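Local atomic coordinates of annexin A8 (Homo sapiens, PDB entry 1W3W), a protein that binds phospholipids in a calcium-dependent way and acts as an anticoagulant by indirectly inhibiting the thromboplastin-specific complex. Residues T54-I59 against V88-P93; P94-A99 against M132-E137. All coordinates share one frame; numbering follows the deposited sequence.

Contact 1 of 2, residues T54-I59 against V88-P93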
loop_
_atom_site.group_PDB
_atom_site.type_symbol
_atom_site.label_atom_id
_atom_site.label_comp_id
_atom_site.label_asym_id
_atom_site.label_seq_id
_atom_site.Cartn_x
_atom_site.Cartn_y
_atom_site.Cartn_z
ATOM N N THR A 54 13.505 10.381 5.739
ATOM C CA THR A 54 14.413 10.447 6.870
ATOM C C THR A 54 14.835 11.885 7.129
ATOM O O THR A 54 14.914 12.299 8.277
ATOM C CB THR A 54 15.608 9.489 6.656
ATOM O OG1 THR A 54 15.110 8.139 6.694
ATOM C CG2 THR A 54 16.571 9.542 7.825
ATOM N N GLN A 55 15.053 12.653 6.069
ATOM C CA GLN A 55 15.319 14.075 6.209
ATOM C C GLN A 55 14.145 14.822 6.844
ATOM O O GLN A 55 14.364 15.695 7.671
ATOM C CB GLN A 55 15.667 14.710 4.871
ATOM C CG GLN A 55 17.008 14.272 4.330
ATOM C CD GLN A 55 17.263 14.776 2.930
ATOM O OE1 GLN A 55 16.338 14.907 2.128
ATOM N NE2 GLN A 55 18.535 15.055 2.623
ATOM N N ARG A 56 12.915 14.474 6.467
ATOM C CA ARG A 56 11.742 15.007 7.144
ATOM C C ARG A 56 11.724 14.743 8.653
ATOM O O ARG A 56 11.292 15.601 9.404
ATOM C CB ARG A 56 10.452 14.456 6.547
ATOM C CG ARG A 56 10.154 14.902 5.148
ATOM C CD ARG A 56 8.819 14.323 4.628
ATOM N NE ARG A 56 8.973 14.104 3.206
ATOM C CZ ARG A 56 8.828 12.961 2.559
ATOM N NH1 ARG A 56 8.410 11.848 3.155
ATOM N NH2 ARG A 56 9.087 12.962 1.261
ATOM N N GLN A 57 12.161 13.564 9.092
ATOM C CA GLN A 57 12.207 13.249 10.520
ATOM C C GLN A 57 13.224 14.138 11.245
ATOM O O GLN A 57 12.979 14.602 12.365
ATOM C CB GLN A 57 12.540 11.762 10.751
ATOM C CG GLN A 57 11.610 10.754 10.044
ATOM C CD GLN A 57 10.142 11.055 10.234
ATOM O OE1 GLN A 57 9.728 11.436 11.318
ATOM N NE2 GLN A 57 9.352 10.880 9.186
ATOM N N GLN A 58 14.344 14.409 10.584
ATOM C CA GLN A 58 15.359 15.321 11.107
ATOM C C GLN A 58 14.826 16.749 11.179
ATOM O O GLN A 58 15.051 17.455 12.161
ATOM C CB GLN A 58 16.619 15.281 10.239
ATOM C CG GLN A 58 17.308 13.935 10.206
ATOM C CD GLN A 58 18.498 13.915 9.242
ATOM O OE1 GLN A 58 18.413 13.351 8.150
ATOM N NE2 GLN A 58 19.598 14.517 9.650
ATOM N N ILE A 59 14.111 17.163 10.138
ATOM C CA ILE A 59 13.453 18.465 10.110
ATOM C C ILE A 59 12.437 18.593 11.267
ATOM O O ILE A 59 12.393 19.612 11.947
ATOM C CB ILE A 59 12.788 18.710 8.742
ATOM C CG1 ILE A 59 13.860 18.902 7.654
ATOM C CG2 ILE A 59 11.923 19.951 8.783
ATOM C CD1 ILE A 59 13.320 18.837 6.256
ATOM N N VAL A 88 0.574 15.341 5.845
ATOM C CA VAL A 88 0.732 14.640 7.120
ATOM C C VAL A 88 1.198 13.212 6.865
ATOM O O VAL A 88 2.020 12.687 7.609
ATOM C CB VAL A 88 -0.589 14.642 7.942
ATOM C CG1 VAL A 88 -0.543 13.621 9.053
ATOM C CG2 VAL A 88 -0.828 16.026 8.524
ATOM N N ALA A 89 0.677 12.592 5.803
ATOM C CA ALA A 89 1.109 11.261 5.390
ATOM C C ALA A 89 2.624 11.208 5.138
ATOM O O ALA A 89 3.282 10.262 5.540
ATOM C CB ALA A 89 0.354 10.805 4.146
ATOM N N LEU A 90 3.171 12.251 4.527
ATOM C CA LEU A 90 4.608 12.332 4.247
ATOM C C LEU A 90 5.458 12.362 5.495
ATOM O O LEU A 90 6.617 11.987 5.463
ATOM C CB LEU A 90 4.910 13.591 3.403
ATOM C CG LEU A 90 4.434 13.515 1.963
ATOM C CD1 LEU A 90 4.572 14.879 1.278
ATOM C CD2 LEU A 90 5.210 12.453 1.195
ATOM N N MET A 91 4.871 12.816 6.593
ATOM C CA MET A 91 5.578 12.962 7.877
ATOM C C MET A 91 5.695 11.687 8.694
ATOM O O MET A 91 6.504 11.621 9.626
ATOM C CB MET A 91 4.903 14.037 8.737
ATOM C CG MET A 91 5.018 15.442 8.199
ATOM S SD MET A 91 6.717 15.967 7.792
ATOM C CE MET A 91 7.516 15.731 9.280
ATOM N N TYR A 92 4.904 10.672 8.365
ATOM C CA TYR A 92 5.010 9.396 9.054
ATOM C C TYR A 92 6.220 8.609 8.563
ATOM O O TYR A 92 6.445 8.483 7.355
ATOM C CB TYR A 92 3.729 8.554 8.881
ATOM C CG TYR A 92 2.653 8.934 9.866
ATOM C CD1 TYR A 92 1.867 10.051 9.658
ATOM C CD2 TYR A 92 2.434 8.188 11.012
ATOM C CE1 TYR A 92 0.888 10.426 10.568
ATOM C CE2 TYR A 92 1.451 8.548 11.930
ATOM C CZ TYR A 92 0.689 9.674 11.703
ATOM O OH TYR A 92 -0.280 10.061 12.601
ATOM N N PRO A 93 6.991 8.045 9.486
ATOM C CA PRO A 93 8.029 7.096 9.082
ATOM C C PRO A 93 7.386 5.881 8.400
ATOM O O PRO A 93 6.212 5.571 8.655
ATOM C CB PRO A 93 8.698 6.690 10.406
ATOM C CG PRO A 93 8.243 7.666 11.420
ATOM C CD PRO A 93 6.935 8.226 10.949
#

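Contact 2 of 2, residues P94-A99 against M132-E137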
loop_
_atom_site.group_PDB
_atom_site.type_symbol
_atom_site.label_atom_id
_atom_site.label_comp_id
_atom_site.label_asym_id
_atom_site.label_seq_id
_atom_site.Cartn_x
_atom_site.Cartn_y
_atom_site.Cartn_z
ATOM N N PRO A 94 8.128 5.190 7.555
ATOM C CA PRO A 94 7.656 3.913 7.017
ATOM C C PRO A 94 7.268 2.931 8.143
ATOM O O PRO A 94 7.822 2.999 9.243
ATOM C CB PRO A 94 8.862 3.388 6.231
ATOM C CG PRO A 94 9.951 4.304 6.472
ATOM C CD PRO A 94 9.458 5.554 7.054
ATOM N N TYR A 95 6.290 2.074 7.860
ATOM C CA TYR A 95 5.788 1.049 8.781
ATOM C C TYR A 95 4.834 1.623 9.803
ATOM O O TYR A 95 3.736 1.101 9.983
ATOM C CB TYR A 95 6.922 0.220 9.433
ATOM C CG TYR A 95 7.979 -0.171 8.431
ATOM C CD1 TYR A 95 7.619 -0.661 7.176
ATOM C CD2 TYR A 95 9.333 0.011 8.705
ATOM C CE1 TYR A 95 8.571 -0.980 6.232
ATOM C CE2 TYR A 95 10.293 -0.306 7.762
ATOM C CZ TYR A 95 9.905 -0.799 6.532
ATOM O OH TYR A 95 10.852 -1.114 5.592
ATOM N N ARG A 96 5.222 2.695 10.461
ATOM C CA ARG A 96 4.281 3.463 11.253
ATOM C C ARG A 96 3.177 4.052 10.393
ATOM O O ARG A 96 2.033 4.109 10.834
ATOM C CB ARG A 96 4.998 4.568 12.032
ATOM C CG ARG A 96 5.939 4.009 13.070
ATOM C CD ARG A 96 6.371 4.995 14.144
ATOM N NE ARG A 96 5.227 5.748 14.662
ATOM C CZ ARG A 96 5.309 6.895 15.328
ATOM N NH1 ARG A 96 6.490 7.452 15.593
ATOM N NH2 ARG A 96 4.194 7.493 15.734
ATOM N N TYR A 97 3.493 4.438 9.156
ATOM C CA TYR A 97 2.483 4.957 8.240
ATOM C C TYR A 97 1.411 3.917 7.934
ATOM O O TYR A 97 0.216 4.190 8.058
ATOM C CB TYR A 97 3.119 5.415 6.927
ATOM C CG TYR A 97 2.113 5.943 5.942
ATOM C CD1 TYR A 97 1.155 6.886 6.330
ATOM C CD2 TYR A 97 2.117 5.522 4.619
ATOM C CE1 TYR A 97 0.237 7.380 5.423
ATOM C CE2 TYR A 97 1.208 6.026 3.708
ATOM C CZ TYR A 97 0.263 6.945 4.116
ATOM O OH TYR A 97 -0.653 7.434 3.206
ATOM N N GLU A 98 1.843 2.724 7.533
ATOM C CA GLU A 98 0.921 1.628 7.228
ATOM C C GLU A 98 0.091 1.215 8.452
ATOM O O GLU A 98 -1.099 0.926 8.334
ATOM C CB GLU A 98 1.669 0.419 6.649
ATOM C CG GLU A 98 2.129 0.620 5.215
ATOM C CD GLU A 98 3.539 1.175 5.108
ATOM O OE1 GLU A 98 4.140 1.000 4.040
ATOM O OE2 GLU A 98 4.057 1.779 6.070
ATOM N N ALA A 99 0.724 1.193 9.621
ATOM C CA ALA A 99 0.016 0.928 10.873
ATOM C C ALA A 99 -1.107 1.940 11.114
ATOM O O ALA A 99 -2.196 1.559 11.545
ATOM C CB ALA A 99 0.971 0.925 12.030
ATOM N N MET A 132 3.468 -4.614 12.179
ATOM C CA MET A 132 2.839 -5.202 13.365
ATOM C C MET A 132 3.386 -4.636 14.665
ATOM O O MET A 132 2.635 -4.373 15.596
ATOM C CB MET A 132 3.027 -6.715 13.356
ATOM C CG MET A 132 2.035 -7.405 12.465
ATOM S SD MET A 132 2.311 -9.175 12.411
ATOM C CE MET A 132 0.841 -9.760 12.904
ATOM N N LYS A 133 4.696 -4.442 14.719
ATOM C CA LYS A 133 5.339 -3.871 15.895
ATOM C C LYS A 133 4.917 -2.426 16.082
ATOM O O LYS A 133 4.603 -2.004 17.195
ATOM C CB LYS A 133 6.864 -3.968 15.766
ATOM C CG LYS A 133 7.631 -3.216 16.852
ATOM C CD LYS A 133 8.963 -3.903 17.205
ATOM C CE LYS A 133 10.021 -3.714 16.116
ATOM N NZ LYS A 133 11.391 -3.513 16.705
ATOM N N ALA A 134 4.896 -1.661 14.992
ATOM C CA ALA A 134 4.491 -0.262 15.038
ATOM C C ALA A 134 3.040 -0.122 15.492
ATOM O O ALA A 134 2.722 0.772 16.276
ATOM C CB ALA A 134 4.678 0.401 13.662
ATOM N N TYR A 135 2.171 -0.997 14.991
ATOM C CA TYR A 135 0.746 -0.966 15.321
ATOM C C TYR A 135 0.502 -1.194 16.823
ATOM O O TYR A 135 -0.325 -0.516 17.423
ATOM C CB TYR A 135 -0.004 -2.010 14.502
ATOM C CG TYR A 135 -1.509 -1.969 14.622
ATOM C CD1 TYR A 135 -2.160 -2.569 15.704
ATOM C CD2 TYR A 135 -2.289 -1.363 13.644
ATOM C CE1 TYR A 135 -3.545 -2.539 15.818
ATOM C CE2 TYR A 135 -3.666 -1.337 13.738
ATOM C CZ TYR A 135 -4.290 -1.929 14.832
ATOM O OH TYR A 135 -5.650 -1.908 14.920
ATOM N N GLU A 136 1.214 -2.144 17.417
ATOM C CA GLU A 136 1.067 -2.407 18.846
ATOM C C GLU A 136 1.632 -1.273 19.699
ATOM O O GLU A 136 1.035 -0.914 20.715
ATOM C CB GLU A 136 1.696 -3.744 19.240
ATOM C CG GLU A 136 0.901 -4.458 20.325
ATOM C CD GLU A 136 1.711 -5.509 21.046
ATOM O OE1 GLU A 136 2.310 -6.366 20.355
ATOM O OE2 GLU A 136 1.751 -5.470 22.301
ATOM N N GLU A 137 2.754 -0.697 19.264
ATOM C CA GLU A 137 3.393 0.423 19.959
ATOM C C GLU A 137 2.518 1.675 19.983
ATOM O O GLU A 137 2.448 2.366 20.994
ATOM C CB GLU A 137 4.756 0.763 19.329
ATOM C CG GLU A 137 5.905 -0.131 19.778
ATOM C CD GLU A 137 7.178 0.047 18.945
ATOM O OE1 GLU A 137 7.267 1.037 18.177
ATOM O OE2 GLU A 137 8.101 -0.811 19.060
#

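Contact 1 of 2, residues T54-I59 against V88-P93
R56 and Q57, neighbours on helix 53-67 of the first annexin repeat, each donate a side-chain N-H to a backbone carbonyl of 88-93, so the third helix of this five-helix unit is tied to the fifth. R56 NH1 meets L90 O at 2.9 Å, with a bent N-H...O angle of 143° and the oxygen lying out of the guanidinium plane. One face of that guanidinium is covered near its rim by L90 CD2, 3.8 Å from R56 NH1. The Q57 bond is straighter: Q57 NE2 to M91 O is 3.0 Å at 171°. M91 O lies in the plane of the Q57 amide, whereas NE2 sits well above the plane of the M91 carbonyl. A bend at chi2 (-48°) turns the Q57 amide toward its acceptor, and P93 CG packs against Q57 CD. M91, doubly bent, brings its CE to 3.8 Å from R56 O. L48 O accepts a hydrogen bond from R56 NE, a second anchor for the guanidinium that limits its rotation. An alanine here would probably leave L90 O and L48 O without these side-chain donors and open a gap beside L90 CD2. N53 acts similarly for Q57, its OD1 accepting from Q57 NE2 while its ND2 bonds to Y92 O.

Contact 2 of 2, residues P94-A99 against M132-E137
A99 and Y135 bring helices 96-107 and 125-139 together, their CA atoms only 4.9 Å apart. The methyl group of A99 lies against the backbone of the other helix, A99 CB to Y135 N being 3.7 Å, and also touches Y135 CB and A134 CB. Two alanines facing each other explain how closely the backbones come. The Y135 side chain has CG anti to its own backbone N (chi1 -173°), which places its ring beside the carbonyl of A99: Y135 CD2 is 3.6 Å from A99 O, an oblique approach that involves no hydrogen bond. Farther out, Y135 OH bonds to D146 OD2 and the ring meets Y139 edge-to-face, so the hydroxyl and the ring each have a second partner.

A134 CB is the second point of contact, meeting R96 CG at 3.9 Å and Y95 O at the same separation. Beyond CG, the R96 chain bends at chi3 (46°), and its NE forms a salt bridge with D138 OD1; E137 OE1, of opposite charge, stays 6.2 Å from R96 NE.

The start of helix 96-107 has its own support. Y95 is the N-cap, and Y95 N donates to E98 OE2 at 2.9 Å, on the syn side of the carboxylate. This matches the N3-to-N-cap half of a capping box, with no reciprocal bond from the Y95 side chain. E98 OE1 is engaged by R123 in a salt bridge, so both carboxylate oxygens are engaged. P94 CB sits over the centre of one face of the Y95 ring.

Within the second annexin repeat, the first helix thus packs against the third, here through alanines; that helix pairing is characteristic of the five-helix annexin fold, in which the third helix lies across a bundle formed by the other four.

Overall arrangement
Contacts 1 and 2 follow one another along the chain, with P93 closing the first and P94 opening the second, and their centres are 15 Å apart. Y97 provides the direct link: Y97 OH is 3.6 Å from A89 CB, and Y97 CB is 3.7 Å from Y92 CB. Helix 81-91 and the loop that follows it therefore meet helix 96-107 side chain to side chain across the junction of the first two annexin repeats. Y97 also packs on I277, R278 and V281 of helix 273-283, carrying the connection into the fourth repeat. That repeat contains the calcium ion, held by M266, G268, G270 and D310; both contacts lie away from it, joining helices within the first and second repeats.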